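Uncharacterized protein (Bacteroides eggerthii DSM 20697, PDB 4ECO) is of unknown function but, as a leucine-rich repeat protein, probably presents a curved solenoid surface suited to binding other proteins. Local coordinates at residues A[31-36]-A[64-69]; A[35-40]-A[98-103]; A[561-566]-A[584-589]; A[569-574]-A[590-595]. All blocks are in the same frame, centred on the assembly; numbering follows the deposited sequence.

Contact 1: residues A[31-36]-A[64-69]; sequences DYLALK and KELDMW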
# COMPACT_ATOMS: atom_id res chain seq x y z
N ASP A 31 -6.90 12.13 -39.12
CA ASP A 31 -6.86 11.47 -37.81
C ASP A 31 -7.69 10.22 -37.79
O ASP A 31 -7.33 9.25 -37.12
CB ASP A 31 -7.39 12.40 -36.70
CG ASP A 31 -6.42 13.44 -36.14
OD1 ASP A 31 -5.31 13.60 -36.72
OD2 ASP A 31 -6.80 14.12 -35.15
N TYR A 32 -8.86 10.29 -38.43
CA TYR A 32 -9.83 9.21 -38.50
C TYR A 32 -9.32 8.09 -39.42
O TYR A 32 -9.54 6.91 -39.14
CB TYR A 32 -11.18 9.74 -38.97
CG TYR A 32 -11.85 10.78 -38.09
CD1 TYR A 32 -11.42 11.01 -36.77
CD2 TYR A 32 -12.95 11.50 -38.54
CE1 TYR A 32 -12.01 11.99 -35.98
CE2 TYR A 32 -13.58 12.45 -37.73
CZ TYR A 32 -13.11 12.69 -36.46
OH TYR A 32 -13.77 13.61 -35.69
N LEU A 33 -8.59 8.46 -40.49
CA LEU A 33 -8.00 7.45 -41.37
C LEU A 33 -6.88 6.73 -40.61
O LEU A 33 -6.67 5.52 -40.83
CB LEU A 33 -7.48 8.08 -42.66
CG LEU A 33 -8.50 8.86 -43.47
CD1 LEU A 33 -7.83 9.63 -44.58
CD2 LEU A 33 -9.59 7.97 -44.03
N ALA A 34 -6.20 7.46 -39.67
CA ALA A 34 -5.19 6.91 -38.77
C ALA A 34 -5.85 5.96 -37.76
O ALA A 34 -5.38 4.83 -37.61
CB ALA A 34 -4.44 8.03 -38.05
N LEU A 35 -6.99 6.38 -37.15
CA LEU A 35 -7.75 5.53 -36.22
C LEU A 35 -8.12 4.20 -36.85
O LEU A 35 -7.89 3.16 -36.25
CB LEU A 35 -9.03 6.22 -35.73
CG LEU A 35 -8.89 7.28 -34.66
CD1 LEU A 35 -10.25 7.80 -34.25
CD2 LEU A 35 -8.15 6.76 -33.44
N LYS A 36 -8.68 4.24 -38.09
CA LYS A 36 -9.09 3.05 -38.83
C LYS A 36 -7.85 2.16 -39.17
O LYS A 36 -7.91 0.94 -39.03
CB LYS A 36 -9.87 3.46 -40.09
CG LYS A 36 -10.20 2.35 -41.09
CD LYS A 36 -11.16 1.28 -40.63
CE LYS A 36 -11.30 0.29 -41.76
NZ LYS A 36 -12.13 -0.88 -41.38
N LYS A 64 -20.28 3.95 -40.61
CA LYS A 64 -20.91 5.26 -40.49
C LYS A 64 -20.10 6.24 -41.35
O LYS A 64 -19.04 5.86 -41.84
CB LYS A 64 -21.01 5.70 -39.01
CG LYS A 64 -19.73 5.85 -38.21
CD LYS A 64 -20.03 5.41 -36.80
CE LYS A 64 -19.22 6.07 -35.72
NZ LYS A 64 -19.74 5.70 -34.38
N GLU A 65 -20.60 7.48 -41.55
CA GLU A 65 -19.93 8.51 -42.34
C GLU A 65 -18.53 8.80 -41.79
O GLU A 65 -18.33 8.70 -40.59
CB GLU A 65 -20.77 9.79 -42.38
CG GLU A 65 -21.89 9.67 -43.40
CD GLU A 65 -21.44 9.73 -44.85
OE1 GLU A 65 -20.35 10.30 -45.10
OE2 GLU A 65 -22.20 9.28 -45.74
N LEU A 66 -17.57 9.12 -42.70
CA LEU A 66 -16.15 9.37 -42.47
C LEU A 66 -15.92 10.41 -41.42
O LEU A 66 -15.03 10.21 -40.59
CB LEU A 66 -15.44 9.79 -43.76
CG LEU A 66 -13.92 10.13 -43.71
CD1 LEU A 66 -13.10 8.99 -43.11
CD2 LEU A 66 -13.38 10.49 -45.09
N ASP A 67 -16.70 11.50 -41.41
CA ASP A 67 -16.50 12.55 -40.41
C ASP A 67 -17.05 12.12 -38.99
O ASP A 67 -16.83 12.82 -38.01
CB ASP A 67 -17.09 13.91 -40.88
CG ASP A 67 -18.60 14.00 -41.04
OD1 ASP A 67 -19.26 12.94 -41.10
OD2 ASP A 67 -19.11 15.14 -41.10
N MSE A 68 -17.70 10.95 -38.88
CA MSE A 68 -18.26 10.42 -37.63
C MSE A 68 -17.32 9.38 -37.00
O MSE A 68 -17.58 8.89 -35.89
CB MSE A 68 -19.65 9.79 -37.88
CG MSE A 68 -20.73 10.80 -38.21
SE MSE A 68 -20.86 12.18 -36.81
CE MSE A 68 -19.98 13.81 -37.68
N TRP A 69 -16.23 9.06 -37.71
CA TRP A 69 -15.27 8.04 -37.31
C TRP A 69 -14.53 8.40 -36.00
O TRP A 69 -13.92 7.51 -35.39
CB TRP A 69 -14.28 7.79 -38.43
CG TRP A 69 -14.81 6.98 -39.60
CD1 TRP A 69 -16.12 6.75 -39.93
CD2 TRP A 69 -14.03 6.35 -40.61
NE1 TRP A 69 -16.19 5.98 -41.07
CE2 TRP A 69 -14.92 5.71 -41.50
CE3 TRP A 69 -12.64 6.22 -40.83
CZ2 TRP A 69 -14.48 4.97 -42.60
CZ3 TRP A 69 -12.20 5.50 -41.93
CH2 TRP A 69 -13.11 4.88 -42.79
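Tyr32 and Trp69 touch through their CB atoms, 3.7 Å apart, and the two side chains cross at a slant. The Tyr32 ring reaches over the short 3-10 segment that begins at Leu66: CD2 comes 3.2 Å from Leu66 O and CE2 lies 3.3 Å from Asp67 O, both carbonyls approaching obliquely. The carbonyl carbon of Trp69 sits 4.1 Å above the centre of one face of this ring. In Trp69, chi1 of -75° sets CG anti to the carbonyl carbon; the ring atoms CE3 and CZ3 are those that meet the helix. Tyr32 O lies at the indole edge, in its plane, near CE3. CZ3 lies 3.6 Å from Lys36 CB, the Lys36 chain bending away at chi2. Leu66 CD1 rests on one face of the indole, offset toward the rim, and touches Leu33 CD2 at 3.8 Å, the two leucines crossing at about a right angle. The pyrrole N-H, Trp69 NE1, donates to Lys64 O at 3.0 Å; the acceptor lies nearly in the ring plane, which would help fix the indole's rotation. An alanine in place of Tyr32 would probably leave a gap over Leu66 O and Asp67 O and cost Gly81 O its weak hydrogen bond from the phenol. Helix and loop pack within the N-terminal leucine-rich repeat region, where Phe62 of the same loop meets Trp69 edge-to-face and also touches Lys36. Asp31 of helix 27-41 forms a salt bridge with Arg82 and accepts a hydrogen bond from Val83 N at the start of strand 83-87.

Contact 2: residues A[35-40]-A[98-103]; sequences LKEIWD and PDAIGQ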
# COMPACT_ATOMS: atom_id res chain seq x y z
N LEU A 35 -6.99 6.38 -37.15
CA LEU A 35 -7.75 5.53 -36.22
C LEU A 35 -8.12 4.20 -36.85
O LEU A 35 -7.89 3.16 -36.25
CB LEU A 35 -9.03 6.22 -35.73
CG LEU A 35 -8.89 7.28 -34.66
CD1 LEU A 35 -10.25 7.80 -34.25
CD2 LEU A 35 -8.15 6.76 -33.44
N LYS A 36 -8.68 4.24 -38.09
CA LYS A 36 -9.09 3.05 -38.83
C LYS A 36 -7.85 2.16 -39.17
O LYS A 36 -7.91 0.94 -39.03
CB LYS A 36 -9.87 3.46 -40.09
CG LYS A 36 -10.20 2.35 -41.09
CD LYS A 36 -11.16 1.28 -40.63
CE LYS A 36 -11.30 0.29 -41.76
NZ LYS A 36 -12.13 -0.88 -41.38
N GLU A 37 -6.73 2.80 -39.54
CA GLU A 37 -5.52 2.07 -39.88
C GLU A 37 -4.95 1.37 -38.60
O GLU A 37 -4.50 0.23 -38.67
CB GLU A 37 -4.50 3.01 -40.53
CG GLU A 37 -3.49 2.28 -41.40
CD GLU A 37 -2.75 3.14 -42.40
OE1 GLU A 37 -3.41 3.96 -43.09
OE2 GLU A 37 -1.52 2.95 -42.53
N ILE A 38 -5.04 2.05 -37.44
CA ILE A 38 -4.62 1.53 -36.14
C ILE A 38 -5.51 0.31 -35.79
O ILE A 38 -4.98 -0.75 -35.46
CB ILE A 38 -4.67 2.65 -35.05
CG1 ILE A 38 -3.45 3.57 -35.21
CG2 ILE A 38 -4.77 2.07 -33.61
CD1 ILE A 38 -3.61 4.96 -34.61
N TRP A 39 -6.83 0.46 -35.92
CA TRP A 39 -7.84 -0.58 -35.69
C TRP A 39 -7.54 -1.80 -36.58
O TRP A 39 -7.42 -2.91 -36.05
CB TRP A 39 -9.24 -0.00 -35.97
CG TRP A 39 -10.39 -0.88 -35.56
CD1 TRP A 39 -10.87 -1.06 -34.29
CD2 TRP A 39 -11.28 -1.58 -36.43
NE1 TRP A 39 -11.98 -1.88 -34.31
CE2 TRP A 39 -12.28 -2.18 -35.62
CE3 TRP A 39 -11.38 -1.72 -37.82
CZ2 TRP A 39 -13.32 -2.93 -36.16
CZ3 TRP A 39 -12.38 -2.52 -38.34
CH2 TRP A 39 -13.33 -3.11 -37.51
N ASP A 40 -7.31 -1.58 -37.89
CA ASP A 40 -6.96 -2.63 -38.87
C ASP A 40 -5.69 -3.39 -38.48
O ASP A 40 -5.71 -4.63 -38.50
CB ASP A 40 -6.78 -2.03 -40.27
CG ASP A 40 -8.05 -1.56 -40.95
OD1 ASP A 40 -9.14 -2.04 -40.58
OD2 ASP A 40 -7.95 -0.74 -41.89
N PRO A 98 0.82 0.80 -35.74
CA PRO A 98 1.44 1.32 -36.97
C PRO A 98 1.92 2.76 -36.84
O PRO A 98 1.57 3.44 -35.89
CB PRO A 98 0.31 1.21 -38.01
CG PRO A 98 -0.94 1.30 -37.24
CD PRO A 98 -0.66 0.76 -35.85
N ASP A 99 2.71 3.21 -37.83
CA ASP A 99 3.30 4.54 -37.90
C ASP A 99 2.23 5.62 -38.04
O ASP A 99 2.53 6.79 -37.83
CB ASP A 99 4.30 4.62 -39.07
CG ASP A 99 5.33 3.50 -39.05
OD1 ASP A 99 5.99 3.30 -38.00
OD2 ASP A 99 5.42 2.77 -40.05
N ALA A 100 0.99 5.21 -38.36
CA ALA A 100 -0.19 6.06 -38.51
C ALA A 100 -0.51 6.82 -37.19
O ALA A 100 -1.14 7.88 -37.23
CB ALA A 100 -1.39 5.23 -38.95
N ILE A 101 -0.04 6.29 -36.05
CA ILE A 101 -0.25 6.84 -34.71
C ILE A 101 0.27 8.30 -34.66
O ILE A 101 -0.39 9.14 -34.04
CB ILE A 101 0.38 5.92 -33.61
CG1 ILE A 101 -0.03 6.32 -32.18
CG2 ILE A 101 1.88 5.73 -33.74
CD1 ILE A 101 -1.19 5.54 -31.65
N GLY A 102 1.36 8.59 -35.38
CA GLY A 102 2.01 9.90 -35.47
C GLY A 102 1.18 11.03 -36.05
O GLY A 102 1.53 12.20 -35.89
N GLN A 103 0.05 10.69 -36.69
CA GLN A 103 -0.90 11.64 -37.26
C GLN A 103 -1.68 12.38 -36.16
O GLN A 103 -1.98 13.57 -36.30
CB GLN A 103 -1.87 10.90 -38.23
CG GLN A 103 -3.04 11.71 -38.79
CD GLN A 103 -2.66 13.05 -39.37
OE1 GLN A 103 -1.67 13.22 -40.10
NE2 GLN A 103 -3.46 14.05 -39.04
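Ile38 lays its CG1 arm across the ring of Pro98, the two side chains at about a right angle, with CG1 3.9 Å from Pro98 CG. The proline ring also approaches the helix backbone itself, its CG 3.8 Å from Ile38 CA. Because CG1 of Ile38 stands anti to the carbonyl carbon (chi1 -78°) and the chain continues extended, CD1 carries on past the proline to the 3-10 segment 99-103. There it lies 3.9 Å from Ile101 CA and equally close to Ile101 CD1, again crossing that side chain nearly perpendicularly. One residue earlier, Glu37 takes part through its CB, 4.1 Å from Ala100 CB, and its carbonyl oxygen, 4.0 Å from Pro98 CG. The join is therefore apolar and largely buried, made mostly by aliphatic carbons without a polar bond between the two segments. Polar ties lie around it instead. Asp99, whose side chain starts away from the helix, accepts hydrogen bonds from the backbone N atoms of Glu228 and Asn229, and Gln103 bonds to Glu27, Lys30 and Asp31. In the fold, the contact seats helix 27-41 against the connection between strands 96-97 and 109-111 at the N-terminal end of the repeat array, with helix 233-238 alongside through Tyr234, which touches both Glu37 and Ala100.

Contact 3: residues A[561-566]-A[584-589]; sequences GITLCP and KITPNI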
# COMPACT_ATOMS: atom_id res chain seq x y z
N GLY A 561 -13.47 -7.32 41.39
CA GLY A 561 -13.55 -5.87 41.33
C GLY A 561 -13.68 -5.32 39.92
O GLY A 561 -14.01 -4.14 39.76
N ILE A 562 -13.47 -6.16 38.89
CA ILE A 562 -13.55 -5.74 37.48
C ILE A 562 -14.96 -5.14 37.15
O ILE A 562 -15.04 -4.27 36.28
CB ILE A 562 -13.16 -6.87 36.49
CG1 ILE A 562 -12.79 -6.29 35.11
CG2 ILE A 562 -14.20 -8.00 36.42
CD1 ILE A 562 -11.81 -7.15 34.24
N THR A 563 -16.03 -5.55 37.87
CA THR A 563 -17.37 -4.99 37.60
C THR A 563 -17.43 -3.51 38.01
O THR A 563 -18.36 -2.80 37.62
CB THR A 563 -18.48 -5.79 38.28
OG1 THR A 563 -18.35 -5.69 39.70
CG2 THR A 563 -18.53 -7.24 37.81
N LEU A 564 -16.40 -3.03 38.74
CA LEU A 564 -16.29 -1.65 39.17
C LEU A 564 -15.51 -0.78 38.13
O LEU A 564 -15.31 0.40 38.38
CB LEU A 564 -15.65 -1.55 40.56
CG LEU A 564 -16.41 -2.24 41.71
CD1 LEU A 564 -15.79 -1.89 43.02
CD2 LEU A 564 -17.86 -1.82 41.79
N CYS A 565 -15.11 -1.35 36.97
CA CYS A 565 -14.46 -0.57 35.90
C CYS A 565 -15.57 0.24 35.22
O CYS A 565 -16.50 -0.34 34.63
CB CYS A 565 -13.68 -1.46 34.93
SG CYS A 565 -12.27 -2.32 35.69
N PRO A 566 -15.56 1.57 35.43
CA PRO A 566 -16.70 2.39 34.98
C PRO A 566 -16.97 2.32 33.48
O PRO A 566 -18.14 2.31 33.09
CB PRO A 566 -16.32 3.81 35.40
CG PRO A 566 -14.84 3.77 35.66
CD PRO A 566 -14.56 2.39 36.15
N LYS A 584 -21.39 -10.39 41.31
CA LYS A 584 -22.40 -10.61 40.28
C LYS A 584 -22.01 -9.80 39.06
O LYS A 584 -21.59 -8.65 39.21
CB LYS A 584 -23.79 -10.22 40.78
CG LYS A 584 -24.44 -11.24 41.69
CD LYS A 584 -25.83 -10.78 42.07
CE LYS A 584 -26.47 -11.59 43.16
NZ LYS A 584 -27.67 -10.92 43.70
N ILE A 585 -22.08 -10.40 37.86
CA ILE A 585 -21.71 -9.68 36.64
C ILE A 585 -22.74 -8.58 36.42
O ILE A 585 -23.93 -8.79 36.64
CB ILE A 585 -21.56 -10.62 35.40
CG1 ILE A 585 -20.56 -11.76 35.70
CG2 ILE A 585 -21.19 -9.85 34.10
CD1 ILE A 585 -19.11 -11.34 36.08
N THR A 586 -22.24 -7.40 36.06
CA THR A 586 -23.02 -6.19 35.83
C THR A 586 -23.40 -6.06 34.34
O THR A 586 -22.61 -6.44 33.48
CB THR A 586 -22.22 -4.99 36.32
OG1 THR A 586 -20.94 -4.94 35.66
CG2 THR A 586 -22.02 -5.01 37.82
N PRO A 587 -24.58 -5.50 34.02
CA PRO A 587 -24.99 -5.39 32.60
C PRO A 587 -24.10 -4.50 31.71
O PRO A 587 -24.15 -4.67 30.48
CB PRO A 587 -26.40 -4.78 32.65
CG PRO A 587 -26.61 -4.33 34.03
CD PRO A 587 -25.65 -5.05 34.92
N ASN A 588 -23.27 -3.60 32.31
CA ASN A 588 -22.39 -2.74 31.53
C ASN A 588 -21.32 -3.57 30.82
O ASN A 588 -20.89 -3.17 29.74
CB ASN A 588 -21.75 -1.63 32.37
CG ASN A 588 -21.07 -0.54 31.54
OD1 ASN A 588 -21.63 0.02 30.58
ND2 ASN A 588 -19.83 -0.20 31.90
N ILE A 589 -20.94 -4.76 31.36
CA ILE A 589 -19.99 -5.63 30.65
C ILE A 589 -20.88 -6.45 29.71
O ILE A 589 -21.24 -7.58 30.03
CB ILE A 589 -19.09 -6.46 31.62
CG1 ILE A 589 -18.24 -5.49 32.49
CG2 ILE A 589 -18.16 -7.42 30.84
CD1 ILE A 589 -17.98 -5.90 33.90
O HOH W 1 -18.53 -1.81 33.58
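The 3-10 turn at residues 562-564 and the irregular run 584-589 come nearest at Thr563 and Thr586, with CA atoms 6.0 Å apart. These are probably equivalent parts of successive coils of the leucine-rich repeat solenoid, each segment lying in the loop ahead of a strand, 570-572 for the first and 591-593 for the second. Leu564 N to Gly561 O and Cys565 N to Ile562 O close the 3-10 turn, and Thr586 to Ile589 form a type I beta turn. Thr563 lies at the centre of the packing. Its CB is 3.7 Å from Thr586 CG2, the two threonine side chains passing at a slant, and its methyl CG2 lies 3.6 Å from Lys584 O. The hydroxyl does other work: chi1 of 65° places OG1 between the backbone N and the carbonyl carbon, and it hydrogen-bonds to Glu583, which also makes a weak bond to Gly561 N. Ile589 brings CD1 against the turn, 3.9 Å from Thr563 CA and 4.1 Å from Ile562 O. Ile562 and Ile589 both continue onto Leu571 of strand 570-572, and Ile585 packs on Trp558 and Leu604, so the loops merge into the apolar interior of the coils. Beside them the Asn588 amide ends with ND2 near Cys565 and Pro566. A water spans the remaining distance, accepting from Asn588 ND2 at 2.7 Å and donating to Cys565 O, also at 2.7 Å.

Contact 4: residues A[569-574]-A[590-595]; sequences TQLQIG and SVLDIK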
# COMPACT_ATOMS: atom_id res chain seq x y z
N THR A 569 -16.80 -2.49 28.91
CA THR A 569 -17.98 -3.09 28.27
C THR A 569 -17.66 -4.46 27.64
O THR A 569 -18.59 -5.22 27.34
CB THR A 569 -18.64 -2.16 27.25
OG1 THR A 569 -17.75 -1.86 26.18
CG2 THR A 569 -19.20 -0.90 27.87
N GLN A 570 -16.38 -4.83 27.54
CA GLN A 570 -16.04 -6.12 26.96
C GLN A 570 -14.88 -6.78 27.73
O GLN A 570 -13.79 -6.21 27.83
CB GLN A 570 -15.69 -5.97 25.46
CG GLN A 570 -15.33 -7.28 24.76
CD GLN A 570 -15.28 -7.22 23.26
OE1 GLN A 570 -14.79 -8.14 22.62
NE2 GLN A 570 -15.77 -6.14 22.66
N LEU A 571 -15.12 -8.01 28.22
CA LEU A 571 -14.13 -8.81 28.92
C LEU A 571 -14.04 -10.17 28.30
O LEU A 571 -15.02 -10.92 28.28
CB LEU A 571 -14.42 -8.94 30.43
CG LEU A 571 -13.53 -9.92 31.20
CD1 LEU A 571 -12.06 -9.46 31.24
CD2 LEU A 571 -14.06 -10.16 32.59
N GLN A 572 -12.83 -10.52 27.85
CA GLN A 572 -12.55 -11.82 27.26
C GLN A 572 -11.62 -12.58 28.19
O GLN A 572 -10.47 -12.20 28.31
CB GLN A 572 -11.93 -11.66 25.88
CG GLN A 572 -12.81 -10.96 24.87
CD GLN A 572 -12.15 -10.95 23.51
OE1 GLN A 572 -11.01 -11.39 23.34
NE2 GLN A 572 -12.84 -10.43 22.51
N ILE A 573 -12.14 -13.62 28.86
CA ILE A 573 -11.37 -14.43 29.82
C ILE A 573 -11.57 -15.94 29.52
O ILE A 573 -11.24 -16.80 30.34
CB ILE A 573 -11.78 -14.03 31.27
CG1 ILE A 573 -10.74 -14.48 32.32
CG2 ILE A 573 -13.24 -14.39 31.63
CD1 ILE A 573 -10.80 -13.73 33.64
N GLY A 574 -12.05 -16.25 28.32
CA GLY A 574 -12.27 -17.62 27.89
C GLY A 574 -11.02 -18.46 27.73
O GLY A 574 -9.92 -17.92 27.59
N SER A 590 -21.32 -5.80 28.59
CA SER A 590 -22.29 -6.31 27.60
C SER A 590 -21.69 -7.35 26.64
O SER A 590 -22.44 -8.05 25.96
CB SER A 590 -22.90 -5.16 26.79
OG SER A 590 -21.92 -4.28 26.25
N VAL A 591 -20.36 -7.51 26.61
CA VAL A 591 -19.70 -8.56 25.82
C VAL A 591 -18.79 -9.32 26.78
O VAL A 591 -17.76 -8.80 27.20
CB VAL A 591 -18.94 -8.07 24.56
CG1 VAL A 591 -18.28 -9.24 23.84
CG2 VAL A 591 -19.86 -7.32 23.61
N LEU A 592 -19.20 -10.53 27.17
CA LEU A 592 -18.43 -11.34 28.11
C LEU A 592 -18.18 -12.73 27.57
O LEU A 592 -19.12 -13.48 27.29
CB LEU A 592 -19.16 -11.40 29.47
CG LEU A 592 -18.56 -12.26 30.59
CD1 LEU A 592 -17.25 -11.66 31.15
CD2 LEU A 592 -19.56 -12.38 31.70
N ASP A 593 -16.90 -13.06 27.41
CA ASP A 593 -16.45 -14.37 26.98
C ASP A 593 -15.89 -15.10 28.18
O ASP A 593 -14.83 -14.72 28.69
CB ASP A 593 -15.42 -14.29 25.84
CG ASP A 593 -14.63 -15.59 25.64
OD1 ASP A 593 -15.26 -16.67 25.58
OD2 ASP A 593 -13.39 -15.52 25.61
N ILE A 594 -16.61 -16.14 28.63
CA ILE A 594 -16.18 -17.00 29.73
C ILE A 594 -16.10 -18.44 29.24
O ILE A 594 -15.91 -19.35 30.05
CB ILE A 594 -17.11 -16.87 30.98
CG1 ILE A 594 -18.60 -17.18 30.63
CG2 ILE A 594 -16.92 -15.51 31.68
CD1 ILE A 594 -19.50 -17.48 31.79
N LYS A 595 -16.27 -18.66 27.92
CA LYS A 595 -16.35 -19.98 27.30
C LYS A 595 -15.08 -20.77 27.54
O LYS A 595 -14.00 -20.19 27.57
CB LYS A 595 -16.65 -19.87 25.79
CG LYS A 595 -17.19 -21.15 25.19
CD LYS A 595 -17.70 -20.93 23.76
CE LYS A 595 -18.13 -22.21 23.07
NZ LYS A 595 -19.34 -22.82 23.69
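Asp593 divides its carboxylate between the two segments where the paired strands end: OD2 takes a weak hydrogen bond from Gly574 N at 3.1 Å, while OD1 accepts from Lys595 N, which approaches from above the carboxylate plane and closes an Asx turn. Strands 570-572 and 591-593 run parallel, 8° apart in direction. Four backbone bonds join them, Val591 N to Thr569 O, Leu571 N to Val591 O, Asp593 N to Leu571 O and Ile573 N to Asp593 O, the third nearly straight at 170°. On one face Gln570 lies beside Val591, pointing the same way, its CG 3.7 Å from Val591 CG1; its OE1 receives Gln572 NE2 at 3.0 Å. An alanine at Gln570 would probably leave Val591 CG1 less covered and the Gln572 amide without this acceptor, free to turn. On the other face Leu571 and Leu592 also run side by side, CD2 to CD1 3.8 Å, as repeat leucines filling the solenoid interior. The chemistry thus differs by face: the leucine face is apolar, while the glutamine face is mixed and includes the buried Asp593 carboxylate, whose charge Arg544, in a long, weak ion pair, would probably help offset.

Overall arrangement
The four contacts form two pairs near opposite ends of the chain, on opposite sides of its centre. Contacts 1 and 2 come first; they share Leu35 and Lys36, both use helix 27-41, and their centres are about 11 Å apart. Far along the chain, contacts 3 and 4 are also about 11 Å apart and interleave in sequence, because each probably joins the same two successive coils, one through the loops and the other through strands 570-572 and 591-593. The pairs do not touch: contacts 1 and 3 have centres about 77 Å apart. Between them runs the arc of largely parallel strands; contacts 3 and 4 stack coil on coil, as in a solenoid, while contacts 1 and 2 pack helix 27-41 at the N-terminal end.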